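Side-chain contacts in LAE5 (Uncultured bacterium, PDB 5JD3), which probably hydrolyses carboxylic ester bonds as an esterase of the GDSL-like lipase/acylhydrolase family: residues A[116-121]-A[126-131]; A[93-98]-A[144-149]; A[134-139]-A[184-189]. All coordinates share one frame; numbering follows the deposited sequence.

Interaction 1. Residues A[116-121]-A[126-131]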
ATOM      1  N   VAL A 116      -8.709   1.448  10.217  1.00 32.10           N
ATOM      2  CA  VAL A 116      -8.430   2.059  11.510  1.00 32.01           C
ATOM      3  C   VAL A 116      -9.113   3.418  11.641  1.00 30.84           C
ATOM      4  O   VAL A 116      -9.671   3.745  12.690  1.00 29.88           O
ATOM      5  CB  VAL A 116      -6.909   2.233  11.727  1.00 31.47           C
ATOM      6  CG1 VAL A 116      -6.628   3.017  13.000  1.00 24.46           C
ATOM      7  CG2 VAL A 116      -6.219   0.878  11.764  1.00 28.26           C
ATOM      8  N   TRP A 117      -9.078   4.195  10.563  1.00 30.13           N
ATOM      9  CA  TRP A 117      -9.533   5.583  10.582  1.00 29.50           C
ATOM     10  C   TRP A 117     -11.009   5.738  10.949  1.00 29.31           C
ATOM     11  O   TRP A 117     -11.377   6.668  11.666  1.00 31.97           O
ATOM     12  CB  TRP A 117      -9.276   6.237   9.223  1.00 28.61           C
ATOM     13  CG  TRP A 117      -9.054   7.715   9.299  1.00 30.14           C
ATOM     14  CD1 TRP A 117      -9.201   8.511  10.397  1.00 28.05           C
ATOM     15  CD2 TRP A 117      -8.635   8.575   8.233  1.00 34.59           C
ATOM     16  NE1 TRP A 117      -8.902   9.814  10.081  1.00 27.28           N
ATOM     17  CE2 TRP A 117      -8.552   9.880   8.759  1.00 34.99           C
ATOM     18  CE3 TRP A 117      -8.325   8.368   6.886  1.00 36.28           C
ATOM     19  CZ2 TRP A 117      -8.172  10.973   7.983  1.00 39.74           C
ATOM     20  CZ3 TRP A 117      -7.948   9.456   6.118  1.00 38.94           C
ATOM     21  CH2 TRP A 117      -7.874  10.741   6.669  1.00 39.18           C
ATOM     22  N   ARG A 118     -11.848   4.830  10.460  1.00 28.08           N
ATOM     23  CA  ARG A 118     -13.289   4.926  10.679  1.00 24.07           C
ATOM     24  C   ARG A 118     -13.666   4.752  12.146  1.00 25.46           C
ATOM     25  O   ARG A 118     -14.715   5.226  12.586  1.00 24.18           O
ATOM     26  CB  ARG A 118     -14.030   3.896   9.826  1.00 19.94           C
ATOM     27  CG  ARG A 118     -13.881   4.094   8.322  1.00 21.06           C
ATOM     28  CD  ARG A 118     -14.522   5.391   7.838  1.00 23.07           C
ATOM     29  NE  ARG A 118     -13.623   6.537   7.950  1.00 25.47           N
ATOM     30  CZ  ARG A 118     -12.716   6.869   7.037  1.00 26.44           C
ATOM     31  NH1 ARG A 118     -11.942   7.928   7.222  1.00 23.37           N
ATOM     32  NH2 ARG A 118     -12.584   6.140   5.937  1.00 23.66           N
ATOM     33  N   GLN A 119     -12.806   4.081  12.903  1.00 24.27           N
ATOM     34  CA  GLN A 119     -13.053   3.865  14.322  1.00 28.11           C
ATOM     35  C   GLN A 119     -12.858   5.151  15.121  1.00 29.18           C
ATOM     36  O   GLN A 119     -13.181   5.205  16.308  1.00 36.78           O
ATOM     37  CB  GLN A 119     -12.134   2.767  14.866  1.00 30.25           C
ATOM     38  CG  GLN A 119     -12.221   1.453  14.107  1.00 29.65           C
ATOM     39  CD  GLN A 119     -11.270   0.404  14.648  1.00 35.63           C
ATOM     40  OE1 GLN A 119     -11.101   0.266  15.860  1.00 39.78           O
ATOM     41  NE2 GLN A 119     -10.639  -0.343  13.747  1.00 32.40           N
ATOM     42  N   PHE A 120     -12.339   6.188  14.468  1.00 25.06           N
ATOM     43  CA  PHE A 120     -12.033   7.437  15.159  1.00 28.36           C
ATOM     44  C   PHE A 120     -12.794   8.654  14.622  1.00 28.84           C
ATOM     45  O   PHE A 120     -13.153   9.543  15.394  1.00 34.00           O
ATOM     46  CB  PHE A 120     -10.526   7.700  15.111  1.00 26.96           C
ATOM     47  CG  PHE A 120      -9.717   6.706  15.896  1.00 26.17           C
ATOM     48  CD1 PHE A 120      -9.565   6.847  17.266  1.00 28.67           C
ATOM     49  CD2 PHE A 120      -9.114   5.629  15.268  1.00 27.91           C
ATOM     50  CE1 PHE A 120      -8.825   5.934  17.995  1.00 33.60           C
ATOM     51  CE2 PHE A 120      -8.372   4.712  15.992  1.00 30.18           C
ATOM     52  CZ  PHE A 120      -8.228   4.865  17.357  1.00 31.47           C
ATOM     53  N   ASP A 121     -13.041   8.708  13.316  1.00 22.99           N
ATOM     54  CA  ASP A 121     -13.815   9.824  12.771  1.00 26.85           C
ATOM     55  C   ASP A 121     -15.301   9.471  12.683  1.00 26.37           C
ATOM     56  O   ASP A 121     -16.147  10.351  12.533  1.00 30.06           O
ATOM     57  CB  ASP A 121     -13.280  10.263  11.399  1.00 31.65           C
ATOM     58  CG  ASP A 121     -13.178   9.123  10.401  1.00 34.36           C
ATOM     59  OD1 ASP A 121     -13.826   8.076  10.599  1.00 36.66           O
ATOM     60  OD2 ASP A 121     -12.447   9.286   9.400  1.00 34.74           O
ATOM     61  N   THR A 126     -20.625   1.565  14.743  1.00 50.51           N
ATOM     62  CA  THR A 126     -19.952   0.311  15.072  1.00 58.88           C
ATOM     63  C   THR A 126     -19.977  -0.687  13.917  1.00 64.64           C
ATOM     64  O   THR A 126     -18.972  -1.331  13.614  1.00 66.14           O
ATOM     65  CB  THR A 126     -20.593  -0.348  16.311  1.00 65.49           C
ATOM     66  OG1 THR A 126     -20.470   0.528  17.438  1.00 64.68           O
ATOM     67  CG2 THR A 126     -19.919  -1.674  16.630  1.00 72.00           C
ATOM     68  N   ASP A 127     -21.138  -0.795  13.277  1.00 81.81           N
ATOM     69  CA  ASP A 127     -21.357  -1.700  12.151  1.00 81.27           C
ATOM     70  C   ASP A 127     -20.320  -1.554  11.038  1.00 73.08           C
ATOM     71  O   ASP A 127     -20.002  -2.515  10.338  1.00 74.41           O
ATOM     72  CB  ASP A 127     -22.755  -1.465  11.579  1.00 89.83           C
ATOM     73  CG  ASP A 127     -23.107   0.011  11.496  1.00 93.98           C
ATOM     74  OD1 ASP A 127     -23.505   0.585  12.532  1.00 94.78           O
ATOM     75  OD2 ASP A 127     -22.978   0.597  10.401  1.00 95.91           O
ATOM     76  N   ARG A 128     -19.796  -0.343  10.888  1.00 66.06           N
ATOM     77  CA  ARG A 128     -18.868  -0.016   9.813  1.00 59.47           C
ATOM     78  C   ARG A 128     -17.435  -0.460  10.118  1.00 50.67           C
ATOM     79  O   ARG A 128     -16.659  -0.761   9.207  1.00 51.58           O
ATOM     80  CB  ARG A 128     -18.919   1.494   9.544  1.00 65.44           C
ATOM     81  CG  ARG A 128     -17.725   2.070   8.808  1.00 68.92           C
ATOM     82  CD  ARG A 128     -17.910   3.552   8.532  1.00 74.31           C
ATOM     83  NE  ARG A 128     -18.902   3.788   7.487  1.00 81.98           N
ATOM     84  CZ  ARG A 128     -18.629   3.771   6.186  1.00 84.68           C
ATOM     85  NH1 ARG A 128     -17.394   3.531   5.769  1.00 80.51           N
ATOM     86  NH2 ARG A 128     -19.591   3.996   5.302  1.00 90.76           N
ATOM     87  N   HIS A 129     -17.099  -0.527  11.402  1.00 45.17           N
ATOM     88  CA  HIS A 129     -15.722  -0.758  11.835  1.00 40.31           C
ATOM     89  C   HIS A 129     -15.190  -2.156  11.519  1.00 37.05           C
ATOM     90  O   HIS A 129     -15.896  -3.154  11.663  1.00 36.56           O
ATOM     91  CB  HIS A 129     -15.605  -0.501  13.338  1.00 39.64           C
ATOM     92  CG  HIS A 129     -16.057   0.864  13.751  1.00 43.99           C
ATOM     93  ND1 HIS A 129     -16.439   1.162  15.041  1.00 48.66           N
ATOM     94  CD2 HIS A 129     -16.192   2.011  13.043  1.00 44.53           C
ATOM     95  CE1 HIS A 129     -16.789   2.435  15.111  1.00 50.56           C
ATOM     96  NE2 HIS A 129     -16.648   2.972  13.913  1.00 48.13           N
ATOM     97  N   VAL A 130     -13.931  -2.210  11.093  1.00 34.64           N
ATOM     98  CA  VAL A 130     -13.244  -3.476  10.867  1.00 34.19           C
ATOM     99  C   VAL A 130     -12.345  -3.798  12.059  1.00 36.38           C
ATOM    100  O   VAL A 130     -11.261  -3.232  12.203  1.00 35.42           O
ATOM    101  CB  VAL A 130     -12.397  -3.446   9.578  1.00 32.99           C
ATOM    102  CG1 VAL A 130     -11.692  -4.780   9.373  1.00 29.89           C
ATOM    103  CG2 VAL A 130     -13.270  -3.113   8.379  1.00 34.13           C
ATOM    104  N   CYS A 131     -12.812  -4.704  12.911  1.00 36.90           N
ATOM    105  CA  CYS A 131     -12.084  -5.100  14.113  1.00 36.62           C
ATOM    106  C   CYS A 131     -10.752  -5.766  13.764  1.00 31.18           C
ATOM    107  O   CYS A 131     -10.591  -6.285  12.660  1.00 28.33           O
ATOM    108  CB  CYS A 131     -12.947  -6.041  14.959  1.00 40.22           C
ATOM    109  SG  CYS A 131     -14.472  -5.290  15.582  1.00128.67           S
TER

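Interaction 2. Residues A[93-98]-A[144-149]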
ATOM      1  N   ALA A  93     -13.904  -8.172  -1.710  1.00 34.70           N
ATOM      2  CA  ALA A  93     -15.097  -8.238  -2.547  1.00 32.44           C
ATOM      3  C   ALA A  93     -14.769  -8.113  -4.033  1.00 34.23           C
ATOM      4  O   ALA A  93     -15.509  -8.611  -4.881  1.00 35.24           O
ATOM      5  CB  ALA A  93     -16.085  -7.156  -2.135  1.00 31.46           C
ATOM      6  N   ARG A  94     -13.659  -7.452  -4.346  1.00 34.35           N
ATOM      7  CA  ARG A  94     -13.292  -7.208  -5.737  1.00 33.73           C
ATOM      8  C   ARG A  94     -11.972  -7.872  -6.112  1.00 33.11           C
ATOM      9  O   ARG A  94     -11.428  -7.619  -7.186  1.00 34.61           O
ATOM     10  CB  ARG A  94     -13.208  -5.704  -6.008  1.00 32.49           C
ATOM     11  CG  ARG A  94     -12.101  -4.987  -5.247  1.00 30.39           C
ATOM     12  CD  ARG A  94     -12.163  -3.486  -5.490  1.00 31.17           C
ATOM     13  NE  ARG A  94     -11.112  -2.758  -4.784  1.00 33.00           N
ATOM     14  CZ  ARG A  94      -9.909  -2.501  -5.289  1.00 34.44           C
ATOM     15  NH1 ARG A  94      -9.595  -2.916  -6.508  1.00 36.60           N
ATOM     16  NH2 ARG A  94      -9.020  -1.827  -4.572  1.00 33.84           N
ATOM     17  N   TRP A  95     -11.467  -8.726  -5.227  1.00 30.35           N
ATOM     18  CA  TRP A  95     -10.167  -9.361  -5.421  1.00 30.90           C
ATOM     19  C   TRP A  95     -10.124 -10.215  -6.686  1.00 36.05           C
ATOM     20  O   TRP A  95      -9.118 -10.236  -7.394  1.00 38.18           O
ATOM     21  CB  TRP A  95      -9.809 -10.218  -4.205  1.00 29.98           C
ATOM     22  CG  TRP A  95      -8.362 -10.604  -4.145  1.00 32.45           C
ATOM     23  CD1 TRP A  95      -7.800 -11.757  -4.610  1.00 35.09           C
ATOM     24  CD2 TRP A  95      -7.291  -9.834  -3.583  1.00 29.34           C
ATOM     25  NE1 TRP A  95      -6.446 -11.753  -4.374  1.00 32.82           N
ATOM     26  CE2 TRP A  95      -6.109 -10.584  -3.743  1.00 31.61           C
ATOM     27  CE3 TRP A  95      -7.219  -8.585  -2.960  1.00 26.01           C
ATOM     28  CZ2 TRP A  95      -4.869 -10.124  -3.305  1.00 29.59           C
ATOM     29  CZ3 TRP A  95      -5.986  -8.131  -2.524  1.00 26.59           C
ATOM     30  CH2 TRP A  95      -4.829  -8.898  -2.699  1.00 24.72           C
ATOM     31  N   GLN A  96     -11.220 -10.914  -6.966  1.00 36.06           N
ATOM     32  CA  GLN A  96     -11.288 -11.799  -8.123  1.00 41.58           C
ATOM     33  C   GLN A  96     -11.099 -11.050  -9.441  1.00 44.48           C
ATOM     34  O   GLN A  96     -10.339 -11.486 -10.306  1.00 47.75           O
ATOM     35  CB  GLN A  96     -12.622 -12.550  -8.142  1.00 43.91           C
ATOM     36  CG  GLN A  96     -12.868 -13.343  -9.417  1.00 52.27           C
ATOM     37  CD  GLN A  96     -11.742 -14.310  -9.733  1.00 58.28           C
ATOM     38  OE1 GLN A  96     -11.208 -14.973  -8.842  1.00 62.15           O
ATOM     39  NE2 GLN A  96     -11.372 -14.391 -11.006  1.00 58.06           N
ATOM     40  N   ASN A  97     -11.787  -9.923  -9.588  1.00 42.22           N
ATOM     41  CA  ASN A  97     -11.736  -9.162 -10.831  1.00 43.94           C
ATOM     42  C   ASN A  97     -10.544  -8.213 -10.917  1.00 42.17           C
ATOM     43  O   ASN A  97     -10.023  -7.962 -12.005  1.00 44.54           O
ATOM     44  CB  ASN A  97     -13.030  -8.367 -11.019  1.00 49.12           C
ATOM     45  CG  ASN A  97     -14.242  -9.259 -11.209  1.00 53.72           C
ATOM     46  OD1 ASN A  97     -14.112 -10.453 -11.481  1.00 55.02           O
ATOM     47  ND2 ASN A  97     -15.429  -8.681 -11.075  1.00 52.28           N
ATOM     48  N   ASP A  98     -10.108  -7.688  -9.776  1.00 40.01           N
ATOM     49  CA  ASP A  98      -9.078  -6.653  -9.772  1.00 41.28           C
ATOM     50  C   ASP A  98      -7.669  -7.176  -9.489  1.00 41.17           C
ATOM     51  O   ASP A  98      -6.693  -6.446  -9.656  1.00 40.82           O
ATOM     52  CB  ASP A  98      -9.432  -5.564  -8.757  1.00 40.65           C
ATOM     53  CG  ASP A  98     -10.625  -4.733  -9.189  1.00 42.45           C
ATOM     54  OD1 ASP A  98     -11.153  -4.978 -10.294  1.00 45.44           O
ATOM     55  OD2 ASP A  98     -11.027  -3.827  -8.430  1.00 40.77           O
ATOM     56  N   ALA A 144      -3.203 -15.847   1.482  1.00 33.71           N
ATOM     57  CA  ALA A 144      -3.164 -17.302   1.356  1.00 38.29           C
ATOM     58  C   ALA A 144      -3.618 -17.771  -0.025  1.00 43.59           C
ATOM     59  O   ALA A 144      -3.110 -18.764  -0.547  1.00 45.21           O
ATOM     60  CB  ALA A 144      -4.020 -17.946   2.437  1.00 35.78           C
ATOM     61  N   ARG A 145      -4.570 -17.054  -0.613  1.00 45.19           N
ATOM     62  CA  ARG A 145      -5.081 -17.403  -1.935  1.00 46.06           C
ATOM     63  C   ARG A 145      -4.201 -16.860  -3.057  1.00 44.72           C
ATOM     64  O   ARG A 145      -4.235 -17.364  -4.179  1.00 44.09           O
ATOM     65  CB  ARG A 145      -6.509 -16.882  -2.117  1.00 53.00           C
ATOM     66  CG  ARG A 145      -7.565 -17.611  -1.305  1.00 62.44           C
ATOM     67  CD  ARG A 145      -8.815 -17.854  -2.142  1.00 70.55           C
ATOM     68  NE  ARG A 145      -9.267 -16.643  -2.823  1.00 73.72           N
ATOM     69  CZ  ARG A 145     -10.254 -15.864  -2.392  1.00 77.33           C
ATOM     70  NH1 ARG A 145     -10.904 -16.169  -1.277  1.00 79.94           N
ATOM     71  NH2 ARG A 145     -10.596 -14.783  -3.079  1.00 77.56           N
ATOM     72  N   THR A 146      -3.414 -15.832  -2.751  1.00 44.04           N
ATOM     73  CA  THR A 146      -2.651 -15.123  -3.774  1.00 42.67           C
ATOM     74  C   THR A 146      -1.179 -15.537  -3.804  1.00 47.38           C
ATOM     75  O   THR A 146      -0.548 -15.534  -4.860  1.00 47.83           O
ATOM     76  CB  THR A 146      -2.742 -13.595  -3.565  1.00 40.31           C
ATOM     77  OG1 THR A 146      -4.118 -13.207  -3.476  1.00 43.52           O
ATOM     78  CG2 THR A 146      -2.088 -12.848  -4.717  1.00 38.82           C
ATOM     79  N   ALA A 147      -0.638 -15.898  -2.645  1.00 50.72           N
ATOM     80  CA  ALA A 147       0.773 -16.268  -2.531  1.00 52.91           C
ATOM     81  C   ALA A 147       1.231 -17.375  -3.501  1.00 55.04           C
ATOM     82  O   ALA A 147       2.303 -17.254  -4.095  1.00 55.99           O
ATOM     83  CB  ALA A 147       1.089 -16.676  -1.092  1.00 56.20           C
ATOM     84  N   PRO A 148       0.439 -18.453  -3.667  1.00 59.40           N
ATOM     85  CA  PRO A 148       0.951 -19.490  -4.573  1.00 61.52           C
ATOM     86  C   PRO A 148       0.872 -19.119  -6.053  1.00 63.17           C
ATOM     87  O   PRO A 148       1.639 -19.661  -6.849  1.00 68.81           O
ATOM     88  CB  PRO A 148       0.043 -20.694  -4.281  1.00 65.48           C
ATOM     89  CG  PRO A 148      -0.633 -20.380  -2.986  1.00 65.78           C
ATOM     90  CD  PRO A 148      -0.783 -18.901  -2.978  1.00 61.93           C
ATOM     91  N   THR A 149      -0.033 -18.215  -6.418  1.00 55.76           N
ATOM     92  CA  THR A 149      -0.263 -17.913  -7.828  1.00 50.81           C
ATOM     93  C   THR A 149       0.651 -16.810  -8.359  1.00 44.99           C
ATOM     94  O   THR A 149       0.571 -16.448  -9.532  1.00 45.72           O
ATOM     95  CB  THR A 149      -1.731 -17.502  -8.084  1.00 54.21           C
ATOM     96  OG1 THR A 149      -1.989 -17.492  -9.493  1.00 64.32           O
ATOM     97  CG2 THR A 149      -2.016 -16.123  -7.516  1.00 49.27           C
TER

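Interaction 3. Residues A[134-139]-A[184-189]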
ATOM      1  N   GLU A 134     -11.145  -9.329  12.321  1.00 39.91           N
ATOM      2  CA  GLU A 134     -11.600  -9.389  10.935  1.00 39.00           C
ATOM      3  C   GLU A 134     -10.491  -8.963   9.982  1.00 33.83           C
ATOM      4  O   GLU A 134     -10.314  -9.555   8.918  1.00 34.32           O
ATOM      5  CB  GLU A 134     -12.834  -8.509  10.727  1.00 40.23           C
ATOM      6  CG  GLU A 134     -13.334  -8.487   9.289  1.00 42.00           C
ATOM      7  CD  GLU A 134     -14.533  -7.581   9.094  1.00 48.71           C
ATOM      8  OE1 GLU A 134     -14.972  -6.950  10.079  1.00 54.27           O
ATOM      9  OE2 GLU A 134     -15.038  -7.498   7.954  1.00 48.26           O
ATOM     10  N   TYR A 135      -9.748  -7.932  10.375  1.00 30.39           N
ATOM     11  CA  TYR A 135      -8.643  -7.426   9.571  1.00 29.63           C
ATOM     12  C   TYR A 135      -7.596  -8.508   9.327  1.00 31.83           C
ATOM     13  O   TYR A 135      -7.174  -8.723   8.194  1.00 31.96           O
ATOM     14  CB  TYR A 135      -8.000  -6.214  10.250  1.00 25.47           C
ATOM     15  CG  TYR A 135      -6.838  -5.620   9.483  1.00 26.17           C
ATOM     16  CD1 TYR A 135      -7.053  -4.749   8.423  1.00 29.57           C
ATOM     17  CD2 TYR A 135      -5.526  -5.925   9.824  1.00 26.51           C
ATOM     18  CE1 TYR A 135      -5.994  -4.203   7.721  1.00 29.16           C
ATOM     19  CE2 TYR A 135      -4.461  -5.384   9.127  1.00 24.14           C
ATOM     20  CZ  TYR A 135      -4.701  -4.523   8.078  1.00 25.62           C
ATOM     21  OH  TYR A 135      -3.645  -3.981   7.381  1.00 26.70           O
ATOM     22  N   GLU A 136      -7.190  -9.190  10.393  1.00 35.11           N
ATOM     23  CA  GLU A 136      -6.204 -10.260  10.284  1.00 35.88           C
ATOM     24  C   GLU A 136      -6.721 -11.411   9.430  1.00 32.38           C
ATOM     25  O   GLU A 136      -6.067 -11.827   8.475  1.00 32.13           O
ATOM     26  CB  GLU A 136      -5.818 -10.786  11.668  1.00 41.67           C
ATOM     27  CG  GLU A 136      -4.961 -12.043  11.621  1.00 51.67           C
ATOM     28  CD  GLU A 136      -4.531 -12.515  12.997  1.00 63.78           C
ATOM     29  OE1 GLU A 136      -5.264 -12.259  13.974  1.00 70.83           O
ATOM     30  OE2 GLU A 136      -3.459 -13.150  13.098  1.00 65.53           O
ATOM     31  N   LYS A 137      -7.899 -11.914   9.785  1.00 34.79           N
ATOM     32  CA  LYS A 137      -8.503 -13.056   9.107  1.00 39.25           C
ATOM     33  C   LYS A 137      -8.665 -12.813   7.609  1.00 38.64           C
ATOM     34  O   LYS A 137      -8.352 -13.681   6.795  1.00 40.65           O
ATOM     35  CB  LYS A 137      -9.862 -13.381   9.731  1.00 42.62           C
ATOM     36  CG  LYS A 137     -10.485 -14.679   9.241  1.00 51.22           C
ATOM     37  CD  LYS A 137     -10.477 -15.735  10.336  1.00 59.42           C
ATOM     38  CE  LYS A 137     -11.320 -16.941   9.952  1.00 66.71           C
ATOM     39  NZ  LYS A 137     -11.328 -17.977  11.023  1.00 72.89           N
ATOM     40  N   THR A 138      -9.147 -11.627   7.251  1.00 37.20           N
ATOM     41  CA  THR A 138      -9.371 -11.280   5.852  1.00 38.76           C
ATOM     42  C   THR A 138      -8.053 -11.081   5.106  1.00 34.07           C
ATOM     43  O   THR A 138      -7.886 -11.565   3.987  1.00 31.20           O
ATOM     44  CB  THR A 138     -10.224 -10.003   5.716  1.00 35.25           C
ATOM     45  OG1 THR A 138     -11.414 -10.135   6.502  1.00 38.52           O
ATOM     46  CG2 THR A 138     -10.605  -9.763   4.264  1.00 33.41           C
ATOM     47  N   LEU A 139      -7.123 -10.367   5.733  1.00 33.53           N
ATOM     48  CA  LEU A 139      -5.820 -10.094   5.132  1.00 33.60           C
ATOM     49  C   LEU A 139      -5.034 -11.382   4.910  1.00 34.89           C
ATOM     50  O   LEU A 139      -4.426 -11.577   3.859  1.00 34.54           O
ATOM     51  CB  LEU A 139      -5.017  -9.136   6.014  1.00 32.70           C
ATOM     52  CG  LEU A 139      -3.668  -8.641   5.490  1.00 34.00           C
ATOM     53  CD1 LEU A 139      -3.861  -7.762   4.268  1.00 34.85           C
ATOM     54  CD2 LEU A 139      -2.922  -7.891   6.582  1.00 31.00           C
ATOM     55  N   ALA A 184       2.620 -11.479   6.872  1.00 35.30           N
ATOM     56  CA  ALA A 184       3.716 -11.518   5.913  1.00 38.12           C
ATOM     57  C   ALA A 184       4.719 -12.609   6.272  1.00 38.28           C
ATOM     58  O   ALA A 184       5.158 -13.370   5.411  1.00 36.53           O
ATOM     59  CB  ALA A 184       4.409 -10.164   5.843  1.00 38.44           C
ATOM     60  N   GLU A 185       5.073 -12.678   7.552  1.00 43.08           N
ATOM     61  CA  GLU A 185       6.007 -13.685   8.045  1.00 46.62           C
ATOM     62  C   GLU A 185       5.449 -15.089   7.839  1.00 44.71           C
ATOM     63  O   GLU A 185       6.185 -16.022   7.520  1.00 45.43           O
ATOM     64  CB  GLU A 185       6.314 -13.442   9.530  1.00 49.99           C
ATOM     65  CG  GLU A 185       7.348 -14.383  10.150  1.00 61.22           C
ATOM     66  CD  GLU A 185       6.769 -15.724  10.575  1.00 67.56           C
ATOM     67  OE1 GLU A 185       5.548 -15.795  10.829  1.00 70.48           O
ATOM     68  OE2 GLU A 185       7.537 -16.705  10.655  1.00 68.06           O
ATOM     69  N   ARG A 186       4.140 -15.226   8.020  1.00 44.05           N
ATOM     70  CA  ARG A 186       3.485 -16.527   7.981  1.00 45.77           C
ATOM     71  C   ARG A 186       3.433 -17.109   6.569  1.00 45.89           C
ATOM     72  O   ARG A 186       3.403 -18.328   6.394  1.00 47.06           O
ATOM     73  CB  ARG A 186       2.073 -16.412   8.558  1.00 49.13           C
ATOM     74  CG  ARG A 186       1.430 -17.732   8.941  1.00 57.51           C
ATOM     75  CD  ARG A 186       0.428 -17.528  10.066  1.00 62.45           C
ATOM     76  NE  ARG A 186      -0.468 -16.407   9.797  1.00 64.61           N
ATOM     77  CZ  ARG A 186      -1.299 -15.882  10.692  1.00 66.32           C
ATOM     78  NH1 ARG A 186      -1.349 -16.374  11.922  1.00 70.28           N
ATOM     79  NH2 ARG A 186      -2.077 -14.862  10.358  1.00 61.94           N
ATOM     80  N   HIS A 187       3.432 -16.238   5.566  1.00 35.30           N
ATOM     81  CA  HIS A 187       3.343 -16.681   4.178  1.00 34.24           C
ATOM     82  C   HIS A 187       4.586 -16.314   3.373  1.00 33.64           C
ATOM     83  O   HIS A 187       4.628 -16.508   2.158  1.00 39.38           O
ATOM     84  CB  HIS A 187       2.099 -16.094   3.511  1.00 34.93           C
ATOM     85  CG  HIS A 187       0.813 -16.537   4.136  1.00 35.83           C
ATOM     86  ND1 HIS A 187       0.276 -17.789   3.923  1.00 36.35           N
ATOM     87  CD2 HIS A 187      -0.041 -15.897   4.967  1.00 35.23           C
ATOM     88  CE1 HIS A 187      -0.854 -17.901   4.597  1.00 38.30           C
ATOM     89  NE2 HIS A 187      -1.070 -16.767   5.240  1.00 37.92           N
ATOM     90  N   GLY A 188       5.597 -15.782   4.053  1.00 35.76           N
ATOM     91  CA  GLY A 188       6.851 -15.438   3.409  1.00 35.61           C
ATOM     92  C   GLY A 188       6.750 -14.230   2.498  1.00 34.95           C
ATOM     93  O   GLY A 188       7.508 -14.101   1.537  1.00 30.93           O
ATOM     94  N   CYS A 189       5.811 -13.342   2.800  1.00 33.26           N
ATOM     95  CA  CYS A 189       5.641 -12.126   2.018  1.00 31.45           C
ATOM     96  C   CYS A 189       6.713 -11.103   2.359  1.00 32.34           C
ATOM     97  O   CYS A 189       7.255 -11.102   3.464  1.00 34.76           O
ATOM     98  CB  CYS A 189       4.257 -11.519   2.254  1.00 31.22           C
ATOM     99  SG  CYS A 189       2.892 -12.653   1.966  1.00 42.26           S
TER

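Interaction 1. Residues A[116-121]-A[126-131]
Q119 and V130 share a partner, the hydroxyl of Y176 on helix 168-187, which is hydrogen-bonded both to the amide NE2 of Q119 and to the carbonyl oxygen of V130, while R172 holds Q119 OE1. Q119 NE2 and V130 O themselves lie 3.3 Å apart at too poor an angle for a direct bond. The backbone of Q119 lies over one face of the H129 imidazole as a CH-pi contact, its CA 3.9 Å from the ring centroid and 19° off the normal, and a hydrogen bond from H129 NE2 to L122 O helps to fix the ring. Helix 113-121 follows the third strand of the sheet and begins within what is probably the Gly-Xaa-Asn-Asp block of GDSL hydrolases, whose asparagine, N114, meets R118 NH2 in a weak hydrogen bond. Bends at chi2 (-65°) and chi3 (86°) fold R118 back onto D121, side-on: R118 NE reaches D121 OD1 at 3.1 Å and NH1 reaches OD2 at 2.6 Å, both nearly straight, in the guanidinium plane and on syn lone pairs. That leaves R118 CD to meet R128 CD at 3.9 Å, a loosely defined contact because the exposed R128 side chain is poorly ordered.

Interaction 2. Residues A[93-98]-A[144-149]
Two helices that connect strands of the parallel beta-sheet of this alpha/beta fold, 88-100 and 132-146, meet through W95 and T146. W95 NE1 lies 2.9 Å from T146 OG1 in a weak hydrogen bond, its N-H aimed well off the oxygen (127°). The hydroxyl lies at the ring edge, near its plane, and also sits 3.2 Å from W95 CZ2. With W95 CG anti to the backbone N (chi1 -164°), the ring extends toward the other helix. T146 OG1, set beside its own backbone N, is bonded also to L142 O one turn earlier, so the buried hydroxyl can receive the indole N-H and give its own proton to that carbonyl. R145 approaches the same indole obliquely from the outer side, its NH2 4.4 Å from W95 CD1, while its NH1 forms a salt bridge with E141. With a leucine in place of W95, T146 OG1 would probably lose its indole donor and a gap would be likely to open between the helices. F100 meets the W95 ring edge-to-face and also touches T146 and R145; beneath them, W95 rests on I33, M109 and M153 of three adjacent strands, and T146 on V107 and M153.

Interaction 3. Residues A[134-139]-A[184-189]
R186, near the end of helix 168-187, is the residue of 184-189 that reaches E136 on helix 132-146. Its CG is anti to the backbone N (chi1 -163°) and a bend at chi3 (48°) turns the guanidinium toward the carboxylate. R186 NH2 lies 3.5 Å from E136 OE2, a salt bridge at the long end, and R186 NH1 stands further from the same oxygen at 4.0 Å. E136 comes to meet it fully extended, and the two side chains cross at about a right angle. OE2 lies at the guanidinium edge near its plane, and the two flat groups are 20° apart. Next in sequence, H187 turns toward helix 132-146 one turn further along, where NE2 is hydrogen-bonded to D140 and the ring packs on V143 and A144. G188 then leaves the helix with positive phi, a conformation glycine adopts readily, and C189 N bonds back to A184 O at 2.7 Å, the 6→1 bond found in a Schellman motif. R186 has a second, weak and long ion pair with D140, and E136 another with R182. At this separation the E136-R186 pair probably contributes electrostatic attraction between the helices rather than a hydrogen bond.

Helix 132-146 and the loop leading into it take part in all three contacts. Interaction 1 touches interaction 3, with V130 CG1 3.8 Å from Y135 N, although their centres are 20 Å apart. Further along, interactions 2 and 3 lie with centres 13 Å apart and share the helix, linking it to helix 88-100 and to helix 168-187 respectively; A144 CB meets H187 CE1 at 3.8 Å. Interactions 1 and 2 do not touch, their nearest atoms being about 11 Å apart. In interaction 1, the R118 side chain lies near, without touching, S36, D213 and H216, probably the catalytic triad.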